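Local coordinates for putative antitoxin HigA3 (Mycobacterium tuberculosis H37Rv, PDB 6LTZ), which binds DNA through a helix-turn-helix domain and is the putative antitoxin of a type II toxin-antitoxin system, probably paired with the toxin HigB3, at residues A[54-59]-A[84-89]. Residues are numbered along the deposited sequence; the frame is centred on the assembly and turned at random.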
loop_
_atom_site.group_PDB
_atom_site.type_symbol
_atom_site.label_atom_id
_atom_site.label_comp_id
_atom_site.label_asym_id
_atom_site.label_seq_id
_atom_site.Cartn_x
_atom_site.Cartn_y
_atom_site.Cartn_z
ATOM N N ALA A 54 20.653 3.885 -7.834
ATOM C CA ALA A 54 21.166 5.132 -7.282
ATOM C C ALA A 54 20.360 6.337 -7.772
ATOM O O ALA A 54 20.252 7.336 -7.069
ATOM C CB ALA A 54 22.639 5.302 -7.629
ATOM N N ASP A 55 19.809 6.251 -8.980
ATOM C CA ASP A 55 18.952 7.327 -9.483
ATOM C C ASP A 55 17.705 7.452 -8.613
ATOM O O ASP A 55 17.351 8.548 -8.175
ATOM C CB ASP A 55 18.555 7.078 -10.940
ATOM C CG ASP A 55 19.751 7.048 -11.874
ATOM O OD1 ASP A 55 20.718 7.810 -11.640
ATOM O OD2 ASP A 55 19.724 6.254 -12.837
ATOM N N VAL A 56 17.056 6.318 -8.360
ATOM C CA VAL A 56 15.857 6.279 -7.522
ATOM C C VAL A 56 16.153 6.703 -6.087
ATOM O O VAL A 56 15.381 7.453 -5.485
ATOM C CB VAL A 56 15.220 4.876 -7.514
ATOM C CG1 VAL A 56 14.009 4.840 -6.578
ATOM C CG2 VAL A 56 14.807 4.482 -8.923
ATOM N N ALA A 57 17.272 6.235 -5.540
ATOM C CA ALA A 57 17.653 6.603 -4.179
ATOM C C ALA A 57 17.806 8.116 -4.043
ATOM O O ALA A 57 17.374 8.706 -3.053
ATOM C CB ALA A 57 18.948 5.894 -3.768
ATOM N N ALA A 58 18.422 8.738 -5.045
ATOM C CA ALA A 58 18.615 10.184 -5.032
ATOM C C ALA A 58 17.276 10.912 -5.113
ATOM O O ALA A 58 17.058 11.907 -4.426
ATOM C CB ALA A 58 19.519 10.615 -6.171
ATOM N N LEU A 59 16.385 10.406 -5.956
ATOM C CA LEU A 59 15.073 11.018 -6.131
ATOM C C LEU A 59 14.241 10.927 -4.859
ATOM O O LEU A 59 13.525 11.869 -4.516
ATOM C CB LEU A 59 14.342 10.364 -7.308
ATOM C CG LEU A 59 14.905 10.796 -8.664
ATOM C CD1 LEU A 59 14.498 9.840 -9.775
ATOM C CD2 LEU A 59 14.437 12.209 -8.981
ATOM N N GLN A 84 4.866 4.709 -1.961
ATOM C CA GLN A 84 4.365 5.862 -2.716
ATOM C C GLN A 84 5.530 6.653 -3.308
ATOM O O GLN A 84 5.497 7.051 -4.472
ATOM C CB GLN A 84 3.504 6.764 -1.825
ATOM C CG GLN A 84 2.653 7.806 -2.578
ATOM C CD GLN A 84 3.424 9.065 -2.951
ATOM O OE1 GLN A 84 4.415 9.415 -2.310
ATOM N NE2 GLN A 84 2.964 9.757 -3.992
ATOM N N ALA A 85 6.563 6.853 -2.496
ATOM C CA ALA A 85 7.722 7.655 -2.875
ATOM C C ALA A 85 8.558 6.972 -3.947
ATOM O O ALA A 85 9.116 7.627 -4.833
ATOM C CB ALA A 85 8.577 7.944 -1.651
ATOM N N TYR A 86 8.650 5.653 -3.849
ATOM C CA TYR A 86 9.380 4.858 -4.820
ATOM C C TYR A 86 8.705 4.943 -6.188
ATOM O O TYR A 86 9.352 5.246 -7.187
ATOM C CB TYR A 86 9.476 3.405 -4.343
ATOM C CG TYR A 86 10.166 2.476 -5.310
ATOM C CD1 TYR A 86 11.544 2.300 -5.273
ATOM C CD2 TYR A 86 9.442 1.777 -6.261
ATOM C CE1 TYR A 86 12.176 1.447 -6.161
ATOM C CE2 TYR A 86 10.063 0.926 -7.150
ATOM C CZ TYR A 86 11.431 0.766 -7.094
ATOM O OH TYR A 86 12.044 -0.086 -7.979
ATOM N N VAL A 87 7.400 4.681 -6.230
ATOM C CA VAL A 87 6.659 4.759 -7.484
ATOM C C VAL A 87 6.695 6.183 -8.044
ATOM O O VAL A 87 6.832 6.377 -9.251
ATOM C CB VAL A 87 5.194 4.283 -7.303
ATOM C CG1 VAL A 87 4.378 4.529 -8.567
ATOM C CG2 VAL A 87 5.165 2.801 -6.932
ATOM N N ALA A 88 6.601 7.179 -7.167
ATOM C CA ALA A 88 6.661 8.572 -7.603
ATOM C C ALA A 88 8.013 8.906 -8.237
ATOM O O ALA A 88 8.088 9.664 -9.205
ATOM C CB ALA A 88 6.383 9.505 -6.441
ATOM N N ALA A 89 9.081 8.335 -7.694
ATOM C CA ALA A 89 10.417 8.591 -8.222
ATOM C C ALA A 89 10.577 7.983 -9.614
ATOM O O ALA A 89 11.346 8.481 -10.437
ATOM C CB ALA A 89 11.484 8.047 -7.261
#
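Ala89 packs its methyl group against segment 54-59 beside two side chains one turn apart, touching Leu59 CB with its own CB at 3.7 Å and lying 4.1 Å from Val56 CG1. The same valine methyl also reaches the Tyr86 ring, meeting CD1 at 3.8 Å and CE1 at nearly the same distance, so that one branch of Val56 bridges residues 86 and 89 on the facing helix. That branch stands anti to the backbone N (chi1 177°), which carries CG1 across to the neighbouring helix. It approaches the ring obliquely, and both Val56 and Tyr86 are buried. The Tyr86 hydroxyl is hydrogen-bonded to Glu71 OE1 in helix 64-72.

Helix 53-60 is the first helix of the predicted helix-turn-helix motif, and helix 80-89 closes the helical bundle of this Cro/C1-type domain; their short segments run at 117° to one another with axes 9.3 Å apart. Ala89 is the small residue at the interface, and its CA lies 5.7 Å from Leu59 CA. Met60 and Leu90 extend the apolar surroundings, Met60 against Tyr86 and Ala89 and Leu90 against Val56.

Toward Leu59 the packing gives way to the surface. This leucine is exposed, and beyond its CB, Leu59 reaches segment 84-89 with CD1, 3.5 Å from Ala89 O, a van der Waals contact at the C-terminal end of helix 80-89.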